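Local coordinates for tryptophan synthase alpha-subunit (Pyrococcus furiosus, PDB 1GEQ), which catalyses the aldol cleavage of indoleglycerol phosphate to indole and glyceraldehyde 3-phosphate, as the alpha subunit of tryptophan synthase, at residues I39-P44 and M86-P91; T144-L149 and L183-R188; R191-V196 and G213-V218. All coordinates share one frame; numbering follows the deposited sequence.

Contact 1. Residues I39-P44 and M86-P91; sequences IPFSDP and MTYYNP
Phe41 and Tyr88 pack against each other at the C-terminal mouth of a TIM barrel, where the loop after strand 35-38 meets the turn between strand 83-87 and helix 89-95. Tyr88 CB lies over one face of the Phe41 ring, 4.0 Å from the centroid, in a CH-pi contact; from there CG stands anti to the carbonyl carbon (chi1 -82°), which lays the ring alongside Phe41. Next, Tyr88 CG lies 3.5 Å from Phe41 CD2, and CD1 and CD2 stay beside Phe41 CB and CD2. The two rings are near parallel, their planes 21° apart, but slid so far that they barely overlap. Farther out, CE1, CE2 and CZ run along Pro44, CZ coming within 3.4 Å of Pro44 CA. The tip, OH, turns to the catalytic region: it is hydrogen-bonded to the side chain of Asp47, a proton acceptor of the active site, and to the backbone N of Ala46. On its far side from Tyr88 the Phe41 ring is backed by its own chain at Asp43 N, while Asn90 ND2 meets the ring edge at CE1. At the start of both segments, Ile39 N donates to Met86 O at 2.8 Å, nearly straight at 166°. Beyond that bond water 1 bridges the segments, donating to Ile39 O and accepting from Tyr88 N, 2.7 Å from each.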
# COMPACT_ATOMS: atom_id res chain seq x y z
N ILE A 39 -7.67 3.41 1.73
CA ILE A 39 -9.03 3.90 1.86
C ILE A 39 -9.59 3.37 3.18
O ILE A 39 -9.69 2.15 3.37
CB ILE A 39 -9.91 3.40 0.70
CG1 ILE A 39 -9.43 4.01 -0.61
CG2 ILE A 39 -11.38 3.76 0.97
CD1 ILE A 39 -10.21 3.55 -1.82
N PRO A 40 -9.97 4.27 4.09
CA PRO A 40 -10.53 3.96 5.40
C PRO A 40 -11.72 3.01 5.33
O PRO A 40 -12.57 3.13 4.45
CB PRO A 40 -10.94 5.33 5.95
CG PRO A 40 -9.98 6.26 5.29
CD PRO A 40 -9.91 5.73 3.88
N PHE A 41 -11.78 2.08 6.27
CA PHE A 41 -12.87 1.12 6.34
C PHE A 41 -13.21 0.88 7.81
O PHE A 41 -12.32 0.84 8.66
CB PHE A 41 -12.46 -0.19 5.67
CG PHE A 41 -13.55 -1.21 5.65
CD1 PHE A 41 -14.81 -0.89 5.14
CD2 PHE A 41 -13.33 -2.49 6.13
CE1 PHE A 41 -15.84 -1.83 5.14
CE2 PHE A 41 -14.35 -3.45 6.13
CZ PHE A 41 -15.61 -3.11 5.62
N SER A 42 -14.49 0.72 8.12
CA SER A 42 -14.94 0.53 9.49
C SER A 42 -14.45 -0.74 10.18
O SER A 42 -14.35 -0.78 11.40
CB SER A 42 -16.47 0.60 9.57
OG SER A 42 -17.06 -0.35 8.71
N ASP A 43 -14.13 -1.77 9.41
CA ASP A 43 -13.64 -3.02 10.00
C ASP A 43 -12.36 -3.53 9.35
O ASP A 43 -12.37 -4.56 8.68
CB ASP A 43 -14.72 -4.11 9.92
CG ASP A 43 -15.89 -3.85 10.85
OD1 ASP A 43 -15.75 -4.12 12.07
OD2 ASP A 43 -16.94 -3.37 10.38
N PRO A 44 -11.23 -2.82 9.54
CA PRO A 44 -9.95 -3.24 8.95
C PRO A 44 -9.39 -4.46 9.68
O PRO A 44 -8.32 -4.38 10.29
CB PRO A 44 -9.07 -2.00 9.14
CG PRO A 44 -9.58 -1.43 10.44
CD PRO A 44 -11.09 -1.54 10.28
N MET A 86 -5.16 1.17 -1.92
CA MET A 86 -5.38 -0.01 -1.09
C MET A 86 -6.76 0.10 -0.45
O MET A 86 -7.10 1.12 0.16
CB MET A 86 -4.29 -0.12 -0.02
CG MET A 86 -4.31 -1.43 0.75
SD MET A 86 -2.94 -1.54 1.94
CE MET A 86 -3.54 -2.84 3.05
N THR A 87 -7.56 -0.95 -0.57
CA THR A 87 -8.91 -0.89 -0.02
C THR A 87 -9.50 -2.24 0.32
O THR A 87 -9.04 -3.27 -0.18
CB THR A 87 -9.87 -0.22 -1.05
OG1 THR A 87 -11.17 -0.06 -0.47
CG2 THR A 87 -9.98 -1.10 -2.28
N TYR A 88 -10.52 -2.23 1.17
CA TYR A 88 -11.23 -3.44 1.51
C TYR A 88 -12.30 -3.55 0.42
O TYR A 88 -12.57 -2.57 -0.27
CB TYR A 88 -11.85 -3.33 2.91
CG TYR A 88 -10.84 -3.64 3.99
CD1 TYR A 88 -9.81 -2.75 4.29
CD2 TYR A 88 -10.88 -4.85 4.68
CE1 TYR A 88 -8.85 -3.06 5.24
CE2 TYR A 88 -9.92 -5.17 5.64
CZ TYR A 88 -8.91 -4.27 5.91
OH TYR A 88 -7.97 -4.59 6.86
N TYR A 89 -12.89 -4.73 0.26
CA TYR A 89 -13.88 -4.96 -0.79
C TYR A 89 -15.24 -4.26 -0.68
O TYR A 89 -15.82 -3.87 -1.69
CB TYR A 89 -14.11 -6.47 -0.98
CG TYR A 89 -14.79 -6.84 -2.29
CD1 TYR A 89 -14.27 -6.40 -3.50
CD2 TYR A 89 -15.91 -7.66 -2.31
CE1 TYR A 89 -14.85 -6.76 -4.71
CE2 TYR A 89 -16.51 -8.03 -3.52
CZ TYR A 89 -15.97 -7.58 -4.71
OH TYR A 89 -16.54 -7.94 -5.91
N ASN A 90 -15.75 -4.12 0.54
CA ASN A 90 -17.06 -3.48 0.76
C ASN A 90 -17.28 -2.21 -0.05
O ASN A 90 -18.24 -2.11 -0.82
CB ASN A 90 -17.26 -3.20 2.25
CG ASN A 90 -18.56 -2.48 2.55
OD1 ASN A 90 -19.65 -2.95 2.19
ND2 ASN A 90 -18.46 -1.32 3.20
N PRO A 91 -16.40 -1.21 0.10
CA PRO A 91 -16.55 0.05 -0.65
C PRO A 91 -16.66 -0.16 -2.17
O PRO A 91 -17.64 0.25 -2.79
CB PRO A 91 -15.28 0.81 -0.28
CG PRO A 91 -14.96 0.30 1.09
CD PRO A 91 -15.19 -1.18 0.94
O HOH W 1 -11.13 0.20 2.25
O HOH W 2 -6.68 0.50 3.31

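Contact 2. Residues T144-L149 and L183-R188; sequences TPDERL and LRRAKR
The guanidinium groups of Arg185 and Arg188 both present an edge to the carboxylate of Asp146, one to each oxygen. OD1 lies in the plane of Arg185, whose NE gives it a weak, long bond of 3.4 Å; OD2 lies in the plane of Arg188, whose NH2 donates at 2.7 Å and 165°. That second bond reaches OD2 from above the carboxylate plane, the two flat groups being turned 69° apart, and one face of Arg188 looks toward its own helix at Arg185 O. Both arginine chains bend at chi3 (86° in Arg188), which swings their ends across to the start of helix 146-155. Asp181, one turn earlier on helix 177-189, forms a salt bridge with Arg185 NH1. Beneath the charges Leu149 CD1 rests against Ala186, 4.2 Å from CA, so apolar contact lies inside and the ion pairs outside. An alanine in place of Asp146 would probably leave Arg188 without its mate across the contact and let its guanidinium swing loose. Two neighbouring helices of the barrel's outer layer are thus tied by a salt-bridge network in which one carboxylate is shared by two cations, an arrangement likely to offset the repulsion between the arginines.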
# COMPACT_ATOMS: atom_id res chain seq x y z
N THR A 144 0.80 -18.52 3.27
CA THR A 144 0.50 -18.73 1.86
C THR A 144 1.47 -19.79 1.34
O THR A 144 2.68 -19.63 1.44
CB THR A 144 0.72 -17.43 1.04
OG1 THR A 144 -0.15 -16.40 1.52
CG2 THR A 144 0.47 -17.69 -0.44
N PRO A 145 0.96 -20.92 0.81
CA PRO A 145 1.83 -21.98 0.28
C PRO A 145 2.44 -21.62 -1.08
O PRO A 145 1.93 -20.77 -1.79
CB PRO A 145 0.89 -23.18 0.18
CG PRO A 145 -0.43 -22.52 -0.18
CD PRO A 145 -0.45 -21.33 0.77
N ASP A 146 3.54 -22.29 -1.43
CA ASP A 146 4.21 -22.04 -2.71
C ASP A 146 3.26 -22.10 -3.89
O ASP A 146 3.30 -21.24 -4.78
CB ASP A 146 5.33 -23.05 -2.94
CG ASP A 146 6.52 -22.84 -2.03
OD1 ASP A 146 6.61 -21.76 -1.41
OD2 ASP A 146 7.37 -23.74 -1.95
N GLU A 147 2.41 -23.12 -3.92
CA GLU A 147 1.47 -23.28 -5.02
C GLU A 147 0.58 -22.07 -5.19
O GLU A 147 0.30 -21.65 -6.31
CB GLU A 147 0.62 -24.53 -4.82
CG GLU A 147 1.40 -25.75 -4.37
CD GLU A 147 1.74 -25.68 -2.89
OE1 GLU A 147 0.80 -25.71 -2.08
OE2 GLU A 147 2.94 -25.59 -2.55
N ARG A 148 0.11 -21.50 -4.08
CA ARG A 148 -0.76 -20.33 -4.15
C ARG A 148 0.04 -19.08 -4.55
O ARG A 148 -0.49 -18.20 -5.22
CB ARG A 148 -1.47 -20.09 -2.82
CG ARG A 148 -2.78 -19.32 -2.97
CD ARG A 148 -3.35 -18.85 -1.63
NE ARG A 148 -3.46 -19.91 -0.63
CZ ARG A 148 -4.26 -20.96 -0.71
NH1 ARG A 148 -5.05 -21.14 -1.76
NH2 ARG A 148 -4.28 -21.85 0.28
N LEU A 149 1.29 -18.99 -4.12
CA LEU A 149 2.13 -17.85 -4.50
C LEU A 149 2.26 -17.80 -6.02
O LEU A 149 2.27 -16.72 -6.62
CB LEU A 149 3.52 -17.97 -3.87
CG LEU A 149 3.73 -17.25 -2.53
CD1 LEU A 149 5.10 -17.61 -1.97
CD2 LEU A 149 3.61 -15.74 -2.72
N LEU A 183 9.61 -14.18 2.18
CA LEU A 183 10.35 -13.43 1.16
C LEU A 183 11.26 -14.36 0.34
O LEU A 183 11.28 -14.29 -0.88
CB LEU A 183 11.20 -12.34 1.83
CG LEU A 183 12.17 -11.55 0.93
CD1 LEU A 183 11.41 -10.91 -0.24
CD2 LEU A 183 12.86 -10.51 1.78
N ARG A 184 11.99 -15.24 1.03
CA ARG A 184 12.88 -16.19 0.36
C ARG A 184 12.09 -17.02 -0.65
O ARG A 184 12.49 -17.15 -1.81
CB ARG A 184 13.53 -17.12 1.38
CG ARG A 184 14.66 -17.96 0.79
CD ARG A 184 14.97 -19.19 1.63
NE ARG A 184 13.95 -20.22 1.49
CZ ARG A 184 13.10 -20.58 2.45
NH1 ARG A 184 13.14 -19.99 3.64
NH2 ARG A 184 12.20 -21.52 2.21
N ARG A 185 10.98 -17.59 -0.19
CA ARG A 185 10.11 -18.41 -1.02
C ARG A 185 9.58 -17.61 -2.20
O ARG A 185 9.56 -18.09 -3.34
CB ARG A 185 8.94 -18.97 -0.18
CG ARG A 185 9.30 -20.22 0.62
CD ARG A 185 8.39 -20.40 1.83
NE ARG A 185 6.99 -20.16 1.53
CZ ARG A 185 6.14 -19.58 2.36
NH1 ARG A 185 6.54 -19.18 3.55
NH2 ARG A 185 4.88 -19.41 2.01
N ALA A 186 9.13 -16.39 -1.94
CA ALA A 186 8.58 -15.55 -2.99
C ALA A 186 9.58 -15.25 -4.12
O ALA A 186 9.24 -15.33 -5.29
CB ALA A 186 8.05 -14.25 -2.40
N LYS A 187 10.82 -14.92 -3.75
CA LYS A 187 11.84 -14.59 -4.75
C LYS A 187 12.18 -15.81 -5.61
O LYS A 187 12.68 -15.67 -6.72
CB LYS A 187 13.12 -14.07 -4.07
CG LYS A 187 12.94 -12.75 -3.31
CD LYS A 187 12.13 -11.71 -4.11
CE LYS A 187 12.66 -11.54 -5.53
NZ LYS A 187 13.83 -10.65 -5.66
N ARG A 188 11.87 -17.00 -5.10
CA ARG A 188 12.13 -18.23 -5.82
C ARG A 188 11.02 -18.56 -6.81
O ARG A 188 11.22 -19.30 -7.76
CB ARG A 188 12.25 -19.39 -4.82
CG ARG A 188 12.79 -20.67 -5.40
CD ARG A 188 12.64 -21.81 -4.41
NE ARG A 188 11.34 -22.45 -4.52
CZ ARG A 188 10.46 -22.55 -3.53
NH1 ARG A 188 10.74 -22.05 -2.33
NH2 ARG A 188 9.30 -23.16 -3.73

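Contact 3. Residues R191-V196 and G213-V218; sequences RNKVAV and GANGVV
Val194 O is gripped by two backbone N-H groups of the other segment: Gly216 N at 3.2 Å, in the carbonyl plane, and Asn215 N, whose bond is weak and bent to 128°. Asn215 also returns a bond with its side chain. With CG anti to the carbonyl carbon (chi1 -58°), its amide swings over Val194 N, and OD1 accepts that N-H at 2.8 Å and 166°, the donor standing above the amide plane. The same residue therefore holds both polar groups of Val194, while its amide carbon packs on Lys193 CB at 3.8 Å. The amide is also held at its other end, where Asn215 ND2 donates to Asp4, whose carboxylate also forms a salt bridge with Lys193 NZ, itself hydrogen-bonded to Phe2 O. From here the strands run on in parallel register: Val196 N donates to Gly216 O, and Val196 O receives Val218 N at 2.8 Å. Gly216, without a side chain, lies beside Ala195, whose CA approaches Gly216 O at 3.1 Å in a CA-H...O contact. On the other face Val196 CG2 lies 4.1 Å from Ala214 CB and also touches Val217. Gly213, at positive phi, is the C-prime residue of the Schellman motif that ends helix 203-211. Strand 194-197, that helix and strand 216-219 form a beta-alpha-beta unit of the barrel; strand 159-163 flanks it on one side and strand 6-12 on the other, closing the sheet, while helix 177-189 packs against the outside of strand 194-197.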
# COMPACT_ATOMS: atom_id res chain seq x y z
N ARG A 191 7.76 -13.89 -10.74
CA ARG A 191 8.39 -13.23 -11.87
C ARG A 191 8.16 -11.73 -11.64
O ARG A 191 8.97 -10.90 -12.04
CB ARG A 191 7.76 -13.71 -13.19
CG ARG A 191 8.07 -15.18 -13.49
CD ARG A 191 7.48 -15.67 -14.80
NE ARG A 191 8.15 -16.89 -15.27
CZ ARG A 191 7.81 -18.13 -14.92
NH1 ARG A 191 6.80 -18.35 -14.09
NH2 ARG A 191 8.51 -19.16 -15.38
N ASN A 192 7.06 -11.40 -10.97
CA ASN A 192 6.74 -10.00 -10.65
C ASN A 192 7.66 -9.50 -9.55
O ASN A 192 8.23 -10.29 -8.80
CB ASN A 192 5.30 -9.87 -10.14
CG ASN A 192 4.29 -9.79 -11.25
OD1 ASN A 192 3.58 -10.76 -11.54
ND2 ASN A 192 4.21 -8.64 -11.90
N LYS A 193 7.82 -8.18 -9.46
CA LYS A 193 8.64 -7.62 -8.40
C LYS A 193 7.86 -7.84 -7.11
O LYS A 193 6.64 -8.02 -7.14
CB LYS A 193 8.87 -6.12 -8.61
CG LYS A 193 9.74 -5.80 -9.83
CD LYS A 193 10.21 -4.35 -9.79
CE LYS A 193 11.23 -4.07 -10.89
NZ LYS A 193 12.02 -2.83 -10.60
N VAL A 194 8.57 -7.84 -5.99
CA VAL A 194 7.93 -8.06 -4.69
C VAL A 194 8.24 -6.90 -3.76
O VAL A 194 9.37 -6.41 -3.72
CB VAL A 194 8.46 -9.37 -4.03
CG1 VAL A 194 7.93 -9.49 -2.62
CG2 VAL A 194 8.04 -10.58 -4.86
N ALA A 195 7.23 -6.46 -3.02
CA ALA A 195 7.40 -5.40 -2.04
C ALA A 195 6.99 -6.05 -0.72
O ALA A 195 6.10 -6.92 -0.70
CB ALA A 195 6.49 -4.21 -2.36
N VAL A 196 7.63 -5.66 0.37
CA VAL A 196 7.31 -6.24 1.67
C VAL A 196 6.84 -5.19 2.68
O VAL A 196 7.35 -4.07 2.72
CB VAL A 196 8.53 -6.97 2.29
CG1 VAL A 196 8.99 -8.11 1.38
CG2 VAL A 196 9.68 -5.96 2.50
N GLY A 213 16.65 -9.66 -1.07
CA GLY A 213 15.90 -9.72 -2.31
C GLY A 213 14.62 -8.93 -2.51
O GLY A 213 14.03 -9.00 -3.58
N ALA A 214 14.17 -8.18 -1.51
CA ALA A 214 12.95 -7.40 -1.68
C ALA A 214 13.20 -6.29 -2.71
O ALA A 214 14.14 -5.53 -2.58
CB ALA A 214 12.51 -6.78 -0.34
N ASN A 215 12.35 -6.19 -3.73
CA ASN A 215 12.51 -5.16 -4.74
C ASN A 215 12.10 -3.82 -4.14
O ASN A 215 12.64 -2.77 -4.51
CB ASN A 215 11.65 -5.46 -5.96
CG ASN A 215 11.97 -6.81 -6.58
OD1 ASN A 215 11.36 -7.82 -6.24
ND2 ASN A 215 12.93 -6.83 -7.50
N GLY A 216 11.16 -3.86 -3.20
CA GLY A 216 10.69 -2.64 -2.57
C GLY A 216 10.28 -2.90 -1.12
O GLY A 216 9.86 -4.00 -0.78
N VAL A 217 10.43 -1.87 -0.29
CA VAL A 217 10.08 -1.98 1.12
C VAL A 217 9.01 -0.94 1.46
O VAL A 217 9.21 0.27 1.28
CB VAL A 217 11.32 -1.76 2.03
CG1 VAL A 217 10.94 -1.93 3.51
CG2 VAL A 217 12.42 -2.76 1.65
N VAL A 218 7.85 -1.41 1.90
CA VAL A 218 6.76 -0.51 2.26
C VAL A 218 6.99 -0.03 3.70
O VAL A 218 7.47 -0.78 4.54
CB VAL A 218 5.38 -1.23 2.17
CG1 VAL A 218 4.27 -0.35 2.73
CG2 VAL A 218 5.08 -1.57 0.71
O HOH W 3 10.76 -10.38 -8.55

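All three contacts belong to one TIM barrel. Contacts 1 and 3 both reach its sheet but lie on opposite sides of the chain's centre, their centres about 23 Å apart. Each comes close to catalytic Glu36, the side chains of Met86 in contact 1 and Val218 in contact 3 both lying about 4 Å from its side chain. Contact 2 sits away from the active site, about 26 Å from contact 1 between centres, in the helical layer outside the strands. It touches contact 3, whose centre is about 12 Å away: Lys187 NZ lies 2.7 Å from Gly213 O, a probable hydrogen bond, and Leu183 CD1 packs 4.0 Å from Val196 CG1.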